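Local coordinates for hypothetical protein (Leishmania major, PDB 3LJN) that is of unknown function but, as an ankyrin-repeat protein, probably acts by binding other proteins, at residues 175-180 against 212-217; 121-126 against 169-174. One frame throughout, in Å; residues are numbered along the deposited sequence.

Contact 1: 175-180 against 212-217; sequences TPLMRA and NSHLHW
Thr175 and His214 meet tip to tip: OG1 of Thr175 and NE2 of His214 form a hydrogen bond of 2.8 Å, in which either partner could be the donor. With chi1 at 67°, OG1 sits between the backbone N and the carbonyl carbon and caps helix 176-182, accepting from Met178 N at 3.3 Å. This threonine is that of the ankyrin TPLH-type signature, present here as TPLM; the corresponding SHLH leads into helix 216-219, with His214 at the place of the proline. Pro176 faces away, against His143 and Met192. Leu177 crosses the imidazole at about a right angle, its CB lying at the ring edge 3.7 Å from CD2 of His214, while its side chain also packs on Leu189 and Met192 of helix 186-195. Selenomethionine Met178 contributes most of the apolar contact. Extended beyond CG, it lays CE over the centre of the His214 face, 4.0 Å from the centroid and 12° off the normal, a CH-pi contact. Its CG stands over the five-membered ring of Trp217, 4.3 Å from that centroid, and SE lies obliquely to both rings in Met-aromatic contacts. Met178 O lies over the same indole nearer the rim, 4.0 Å from CZ3 of Trp217. Ser213 repeats the capping pattern, its OG accepting from His216 N at 2.9 Å. The imidazole is thus held at its edge by the threonine hydroxyl and covered on one face by a methyl group, which ties the N-cap of helix 176-182 to the residues that lead into helix 216-219.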
ATOM      1  N   THR A 175      -0.137   2.082   3.760  1.00 46.41           N
ATOM      2  CA  THR A 175      -0.493   1.653   2.411  1.00 44.68           C
ATOM      3  C   THR A 175       0.701   1.041   1.688  1.00 43.30           C
ATOM      4  O   THR A 175       1.819   1.159   2.149  1.00 43.69           O
ATOM      5  CB  THR A 175      -1.042   2.842   1.614  1.00 45.08           C
ATOM      6  OG1 THR A 175      -0.011   3.808   1.382  1.00 45.45           O
ATOM      7  CG2 THR A 175      -2.158   3.512   2.378  1.00 47.11           C
ATOM      8  N   PRO A 176       0.470   0.347   0.566  1.00 42.18           N
ATOM      9  CA  PRO A 176       1.663  -0.146  -0.132  1.00 41.53           C
ATOM     10  C   PRO A 176       2.603   0.949  -0.631  1.00 41.77           C
ATOM     11  O   PRO A 176       3.806   0.736  -0.642  1.00 41.99           O
ATOM     12  CB  PRO A 176       1.085  -0.959  -1.290  1.00 40.96           C
ATOM     13  CG  PRO A 176      -0.186  -1.476  -0.746  1.00 41.31           C
ATOM     14  CD  PRO A 176      -0.732  -0.399   0.160  1.00 42.02           C
ATOM     15  N   LEU A 177       2.082   2.108  -1.025  1.00 42.18           N
ATOM     16  CA  LEU A 177       2.955   3.212  -1.418  1.00 43.00           C
ATOM     17  C   LEU A 177       3.841   3.593  -0.254  1.00 44.11           C
ATOM     18  O   LEU A 177       5.061   3.637  -0.397  1.00 44.60           O
ATOM     19  CB  LEU A 177       2.161   4.429  -1.891  1.00 43.89           C
ATOM     20  CG  LEU A 177       1.588   4.270  -3.301  1.00 43.39           C
ATOM     21  CD1 LEU A 177       0.606   5.386  -3.591  1.00 44.66           C
ATOM     22  CD2 LEU A 177       2.698   4.215  -4.363  1.00 43.47           C
HETATM   23  N   MSE A 178       3.220   3.854   0.896  1.00 44.97           N
HETATM   24  CA  MSE A 178       3.946   4.145   2.135  1.00 46.56           C
HETATM   25  C   MSE A 178       5.037   3.093   2.389  1.00 46.15           C
HETATM   26  O   MSE A 178       6.157   3.425   2.758  1.00 47.47           O
HETATM   27  CB  MSE A 178       2.976   4.227   3.319  1.00 47.73           C
HETATM   28  CG  MSE A 178       2.227   5.550   3.431  1.00 49.58           C
HETATM   29 SE   MSE A 178       0.847   5.604   4.874  1.00 51.83          SE
HETATM   30  CE  MSE A 178      -0.032   7.335   4.506  1.00 54.46           C
ATOM     31  N   ARG A 179       4.715   1.831   2.147  1.00 44.75           N
ATOM     32  CA  ARG A 179       5.667   0.737   2.332  1.00 44.78           C
ATOM     33  C   ARG A 179       6.873   0.809   1.396  1.00 44.90           C
ATOM     34  O   ARG A 179       7.985   0.476   1.801  1.00 46.04           O
ATOM     35  CB  ARG A 179       4.954  -0.609   2.151  1.00 43.77           C
ATOM     36  CG  ARG A 179       5.763  -1.814   2.560  1.00 44.44           C
ATOM     37  CD  ARG A 179       6.046  -1.847   4.066  1.00 46.07           C
ATOM     38  NE  ARG A 179       5.343  -2.940   4.733  1.00 46.48           N
ATOM     39  CZ  ARG A 179       4.229  -2.817   5.458  1.00 46.88           C
ATOM     40  NH1 ARG A 179       3.653  -1.629   5.651  1.00 46.99           N
ATOM     41  NH2 ARG A 179       3.684  -3.902   6.007  1.00 47.66           N
ATOM     42  N   ALA A 180       6.649   1.220   0.147  1.00 44.16           N
ATOM     43  CA  ALA A 180       7.722   1.284  -0.860  1.00 44.70           C
ATOM     44  C   ALA A 180       8.658   2.451  -0.563  1.00 46.44           C
ATOM     45  O   ALA A 180       9.881   2.356  -0.721  1.00 47.76           O
ATOM     46  CB  ALA A 180       7.140   1.415  -2.248  1.00 43.94           C
ATOM     47  N   ASN A 212       0.432  11.002   9.289  1.00 51.67           N
ATOM     48  CA  ASN A 212       1.238  11.296   8.095  1.00 51.17           C
ATOM     49  C   ASN A 212       0.533  10.857   6.834  1.00 51.23           C
ATOM     50  O   ASN A 212       0.061   9.730   6.741  1.00 51.57           O
ATOM     51  CB  ASN A 212       2.603  10.587   8.118  1.00 51.22           C
ATOM     52  CG  ASN A 212       3.617  11.251   9.045  1.00 51.12           C
ATOM     53  OD1 ASN A 212       3.752  12.476   9.091  1.00 50.76           O
ATOM     54  ND2 ASN A 212       4.354  10.427   9.771  1.00 51.58           N
ATOM     55  N   SER A 213       0.495  11.751   5.860  1.00 51.03           N
ATOM     56  CA  SER A 213      -0.027  11.465   4.540  1.00 51.21           C
ATOM     57  C   SER A 213       1.096  10.887   3.712  1.00 51.24           C
ATOM     58  O   SER A 213       2.205  10.736   4.194  1.00 51.15           O
ATOM     59  CB  SER A 213      -0.509  12.751   3.879  1.00 51.34           C
ATOM     60  OG  SER A 213       0.589  13.561   3.499  1.00 51.24           O
ATOM     61  N   HIS A 214       0.815  10.582   2.456  1.00 51.52           N
ATOM     62  CA  HIS A 214       1.857  10.158   1.537  1.00 51.82           C
ATOM     63  C   HIS A 214       2.794  11.325   1.239  1.00 51.86           C
ATOM     64  O   HIS A 214       3.993  11.149   1.110  1.00 52.08           O
ATOM     65  CB  HIS A 214       1.246   9.635   0.239  1.00 52.29           C
ATOM     66  CG  HIS A 214       0.378   8.424   0.416  1.00 52.37           C
ATOM     67  ND1 HIS A 214      -0.935   8.504   0.828  1.00 52.28           N
ATOM     68  CD2 HIS A 214       0.630   7.109   0.214  1.00 52.71           C
ATOM     69  CE1 HIS A 214      -1.452   7.287   0.875  1.00 52.52           C
ATOM     70  NE2 HIS A 214      -0.522   6.422   0.509  1.00 52.77           N
ATOM     71  N   LEU A 215       2.234  12.521   1.147  1.00 51.85           N
ATOM     72  CA  LEU A 215       3.010  13.744   0.934  1.00 52.04           C
ATOM     73  C   LEU A 215       3.919  14.073   2.114  1.00 51.58           C
ATOM     74  O   LEU A 215       5.039  14.531   1.927  1.00 51.80           O
ATOM     75  CB  LEU A 215       2.062  14.922   0.707  1.00 52.32           C
ATOM     76  CG  LEU A 215       2.660  16.214   0.162  1.00 52.92           C
ATOM     77  CD1 LEU A 215       3.313  15.966  -1.194  1.00 53.76           C
ATOM     78  CD2 LEU A 215       1.564  17.251   0.056  1.00 53.40           C
ATOM     79  N   HIS A 216       3.426  13.865   3.327  1.00 51.09           N
ATOM     80  CA  HIS A 216       4.269  13.970   4.505  1.00 50.78           C
ATOM     81  C   HIS A 216       5.472  13.023   4.408  1.00 50.99           C
ATOM     82  O   HIS A 216       6.600  13.454   4.569  1.00 51.09           O
ATOM     83  CB  HIS A 216       3.461  13.706   5.762  1.00 50.55           C
ATOM     84  CG  HIS A 216       2.551  14.831   6.141  1.00 50.54           C
ATOM     85  ND1 HIS A 216       3.028  16.038   6.588  1.00 50.47           N
ATOM     86  CD2 HIS A 216       1.200  14.927   6.171  1.00 50.76           C
ATOM     87  CE1 HIS A 216       2.012  16.833   6.865  1.00 50.69           C
ATOM     88  NE2 HIS A 216       0.892  16.182   6.619  1.00 50.91           N
ATOM     89  N   TRP A 217       5.254  11.745   4.116  1.00 51.23           N
ATOM     90  CA  TRP A 217       6.358  10.917   3.630  1.00 51.77           C
ATOM     91  C   TRP A 217       6.772  11.538   2.312  1.00 52.19           C
ATOM     92  O   TRP A 217       6.083  12.416   1.811  1.00 52.09           O
ATOM     93  CB  TRP A 217       5.899   9.517   3.319  1.00 52.13           C
ATOM     94  CG  TRP A 217       5.544   8.668   4.448  1.00 52.14           C
ATOM     95  CD1 TRP A 217       4.406   8.721   5.182  1.00 51.82           C
ATOM     96  CD2 TRP A 217       6.287   7.551   4.933  1.00 52.81           C
ATOM     97  NE1 TRP A 217       4.401   7.724   6.126  1.00 52.26           N
ATOM     98  CE2 TRP A 217       5.547   6.986   5.992  1.00 52.89           C
ATOM     99  CE3 TRP A 217       7.512   6.976   4.582  1.00 53.60           C
ATOM    100  CZ2 TRP A 217       5.986   5.875   6.698  1.00 53.74           C
ATOM    101  CZ3 TRP A 217       7.953   5.879   5.289  1.00 54.42           C
ATOM    102  CH2 TRP A 217       7.193   5.337   6.335  1.00 54.50           C
TER

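Contact 2: 121-126 against 169-174; sequences CDEREV and KDKADE
Glu123 and Lys171 supply the charged part of the contact, a salt bridge with 3.0 Å between OE2 of Glu123 and NZ of Lys171; the hydrogen bond within it is weak. The lysine chain, extended beyond CG, reaches from one loop to the other, and the glutamate, bent at chi2 (-144°), crosses it obliquely. Both residues are exposed, so solvent probably screens the pair. Van der Waals contact centres on Cys121, whose SG packs on the backbone of the opposite loop, 3.9 Å from CA of Asp170 and 4.1 Å from the carbonyl O of Lys169. These are loops of an ankyrin-repeat array: 169-174 is the turn leading into helix 176-182, with Asp170 to Asp173 forming a type I beta turn, and Asp170 sits where the ankyrin consensus commonly has an aspartate. Hydrogen bonds within each loop set its shape. Asp170 OD1 accepts from Ala172 N, closing an Asx turn, and from Glu174 N at 2.8 Å, the two donors reaching it from opposite faces of the carboxylate plane. The backbone adds Asp170 N to Glu174 O at 3.0 Å. Asp122 makes a second Asx turn, OD1 accepting from Arg124 N at 3.3 Å from above its carboxylate plane, while its OD2 accepts from Trp144 NE1 in helix 141-147. A further salt bridge closes the 169-174 loop on itself, NZ of Lys169 lying 2.9 Å from OD2 of Asp173, and the same lysine makes a cation-pi contact with Tyr206. Gly138 and Gln139 make backbone hydrogen bonds with Lys171 and Asp122, one to each loop.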
ATOM      1  N   CYS A 121      -6.508  -8.641   4.167  1.00 58.01           N
ATOM      2  CA  CYS A 121      -5.341  -8.552   5.027  1.00 58.34           C
ATOM      3  C   CYS A 121      -5.072  -9.880   5.745  1.00 58.99           C
ATOM      4  O   CYS A 121      -5.993 -10.521   6.250  1.00 60.17           O
ATOM      5  CB  CYS A 121      -5.553  -7.435   6.039  1.00 59.97           C
ATOM      6  SG  CYS A 121      -4.086  -6.487   6.320  1.00 59.84           S
ATOM      7  N   ASP A 122      -3.810 -10.298   5.786  1.00 58.71           N
ATOM      8  CA  ASP A 122      -3.448 -11.495   6.546  1.00 60.07           C
ATOM      9  C   ASP A 122      -3.389 -11.141   8.026  1.00 62.17           C
ATOM     10  O   ASP A 122      -3.604  -9.988   8.402  1.00 62.39           O
ATOM     11  CB  ASP A 122      -2.146 -12.152   6.030  1.00 59.71           C
ATOM     12  CG  ASP A 122      -0.886 -11.349   6.333  1.00 59.87           C
ATOM     13  OD1 ASP A 122      -0.867 -10.601   7.326  1.00 60.81           O
ATOM     14  OD2 ASP A 122       0.110 -11.495   5.577  1.00 59.37           O
ATOM     15  N   GLU A 123      -3.148 -12.137   8.866  1.00 64.14           N
ATOM     16  CA  GLU A 123      -3.061 -11.909  10.298  1.00 66.67           C
ATOM     17  C   GLU A 123      -1.776 -12.590  10.769  1.00 68.07           C
ATOM     18  O   GLU A 123      -1.789 -13.457  11.625  1.00 70.77           O
ATOM     19  CB  GLU A 123      -4.330 -12.416  11.010  1.00 68.89           C
ATOM     20  CG  GLU A 123      -5.633 -12.224  10.188  1.00 67.60           C
ATOM     21  CD  GLU A 123      -6.881 -11.862  11.020  1.00 70.00           C
ATOM     22  OE1 GLU A 123      -7.049 -12.383  12.151  1.00 73.11           O
ATOM     23  OE2 GLU A 123      -7.708 -11.059  10.515  1.00 69.23           O
ATOM     24  N   ARG A 124      -0.662 -12.161  10.182  1.00 66.61           N
ATOM     25  CA  ARG A 124       0.632 -12.815  10.338  1.00 67.90           C
ATOM     26  C   ARG A 124       1.679 -11.847  10.905  1.00 68.36           C
ATOM     27  O   ARG A 124       2.150 -10.964  10.190  1.00 66.45           O
ATOM     28  CB  ARG A 124       1.083 -13.342   8.971  1.00 66.25           C
ATOM     29  CG  ARG A 124       2.283 -14.258   9.001  1.00 68.21           C
ATOM     30  CD  ARG A 124       2.788 -14.580   7.594  1.00 66.83           C
ATOM     31  NE  ARG A 124       3.447 -15.892   7.538  1.00 69.34           N
ATOM     32  CZ  ARG A 124       3.996 -16.436   6.446  1.00 69.30           C
ATOM     33  NH1 ARG A 124       3.996 -15.782   5.284  1.00 66.80           N
ATOM     34  NH2 ARG A 124       4.554 -17.643   6.519  1.00 72.28           N
ATOM     35  N   GLU A 125       2.046 -12.021  12.179  1.00 71.21           N
ATOM     36  CA  GLU A 125       3.049 -11.154  12.832  1.00 72.05           C
ATOM     37  C   GLU A 125       4.462 -11.425  12.300  1.00 72.18           C
ATOM     38  O   GLU A 125       4.851 -12.573  12.126  1.00 73.66           O
ATOM     39  CB  GLU A 125       3.004 -11.312  14.353  1.00 75.52           C
ATOM     40  N   VAL A 126       5.225 -10.368  12.035  1.00 71.07           N
ATOM     41  CA  VAL A 126       6.541 -10.508  11.389  1.00 71.29           C
ATOM     42  C   VAL A 126       7.589  -9.539  11.971  1.00 72.28           C
ATOM     43  O   VAL A 126       7.237  -8.574  12.634  1.00 72.08           O
ATOM     44  CB  VAL A 126       6.391 -10.351   9.845  1.00 68.57           C
ATOM     45  CG1 VAL A 126       7.547  -9.564   9.229  1.00 68.26           C
ATOM     46  CG2 VAL A 126       6.249 -11.719   9.191  1.00 69.00           C
ATOM     47  N   LYS A 169      -4.926  -0.613   3.156  1.00 47.43           N
ATOM     48  CA  LYS A 169      -4.393  -0.432   4.503  1.00 48.64           C
ATOM     49  C   LYS A 169      -4.029  -1.752   5.138  1.00 48.81           C
ATOM     50  O   LYS A 169      -4.846  -2.659   5.165  1.00 49.59           O
ATOM     51  CB  LYS A 169      -5.414   0.261   5.406  1.00 51.38           C
ATOM     52  CG  LYS A 169      -5.374   1.785   5.345  1.00 52.32           C
ATOM     53  CD  LYS A 169      -6.137   2.396   6.512  1.00 55.82           C
ATOM     54  CE  LYS A 169      -6.128   3.917   6.432  1.00 57.43           C
ATOM     55  NZ  LYS A 169      -6.799   4.583   7.594  1.00 61.57           N
ATOM     56  N   ASP A 170      -2.811  -1.850   5.664  1.00 48.55           N
ATOM     57  CA  ASP A 170      -2.454  -2.941   6.567  1.00 49.64           C
ATOM     58  C   ASP A 170      -3.036  -2.660   7.966  1.00 52.51           C
ATOM     59  O   ASP A 170      -3.789  -1.703   8.135  1.00 53.64           O
ATOM     60  CB  ASP A 170      -0.923  -3.188   6.572  1.00 48.79           C
ATOM     61  CG  ASP A 170      -0.115  -2.166   7.395  1.00 49.84           C
ATOM     62  OD1 ASP A 170      -0.654  -1.134   7.854  1.00 51.12           O
ATOM     63  OD2 ASP A 170       1.098  -2.425   7.589  1.00 49.84           O
ATOM     64  N   LYS A 171      -2.708  -3.488   8.956  1.00 54.17           N
ATOM     65  CA  LYS A 171      -3.233  -3.303  10.327  1.00 57.50           C
ATOM     66  C   LYS A 171      -2.475  -2.257  11.175  1.00 59.00           C
ATOM     67  O   LYS A 171      -2.761  -2.107  12.366  1.00 62.28           O
ATOM     68  CB  LYS A 171      -3.315  -4.655  11.061  1.00 59.39           C
ATOM     69  CG  LYS A 171      -4.524  -5.482  10.618  1.00 59.79           C
ATOM     70  CD  LYS A 171      -4.743  -6.734  11.457  1.00 62.57           C
ATOM     71  CE  LYS A 171      -6.033  -7.445  11.011  1.00 63.53           C
ATOM     72  NZ  LYS A 171      -6.225  -8.775  11.671  1.00 66.44           N
ATOM     73  N   ALA A 172      -1.518  -1.553  10.559  1.00 57.09           N
ATOM     74  CA  ALA A 172      -0.859  -0.385  11.160  1.00 58.69           C
ATOM     75  C   ALA A 172      -1.177   0.878  10.342  1.00 57.78           C
ATOM     76  O   ALA A 172      -0.453   1.878  10.393  1.00 58.42           O
ATOM     77  CB  ALA A 172       0.643  -0.611  11.231  1.00 58.11           C
ATOM     78  N   ASP A 173      -2.277   0.807   9.592  1.00 56.73           N
ATOM     79  CA  ASP A 173      -2.764   1.885   8.720  1.00 56.13           C
ATOM     80  C   ASP A 173      -1.759   2.452   7.709  1.00 53.90           C
ATOM     81  O   ASP A 173      -1.810   3.633   7.368  1.00 54.61           O
ATOM     82  CB  ASP A 173      -3.422   2.987   9.555  1.00 59.76           C
ATOM     83  CG  ASP A 173      -4.839   2.609  10.004  1.00 61.85           C
ATOM     84  OD1 ASP A 173      -5.072   1.418  10.341  1.00 61.69           O
ATOM     85  OD2 ASP A 173      -5.722   3.503  10.006  1.00 64.05           O
ATOM     86  N   GLU A 174      -0.886   1.586   7.198  1.00 51.62           N
ATOM     87  CA  GLU A 174       0.058   1.958   6.150  1.00 49.72           C
ATOM     88  C   GLU A 174      -0.349   1.337   4.835  1.00 47.35           C
ATOM     89  O   GLU A 174      -0.819   0.212   4.793  1.00 46.80           O
ATOM     90  CB  GLU A 174       1.480   1.518   6.524  1.00 49.65           C
ATOM     91  CG  GLU A 174       2.239   2.565   7.354  1.00 52.01           C
ATOM     92  CD  GLU A 174       3.076   1.973   8.493  1.00 53.66           C
ATOM     93  OE1 GLU A 174       3.186   0.715   8.593  1.00 52.86           O
ATOM     94  OE2 GLU A 174       3.617   2.786   9.306  1.00 56.25           O
TER

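Contact 2 closes before contact 1 opens: 169-174 runs directly into 175-180, making one loop and helix start that faces 121-126 in one direction along the array and 212-217 in the other. The contact centres lie about 15 Å apart, and both are near the middle of the elongated chain. They touch through Arg179, whose NH1 is 3.3 Å from OD2 of Asp170 in a weak ion pair, and through SE of Met178, packed near O of Asp173. Contact 2 joins loops, partly at the surface; contact 1, largely buried, joins the start of helix 176-182 to the residues leading into helix 216-219. Residues 169-180 thus carry contacts to both neighbours in the array.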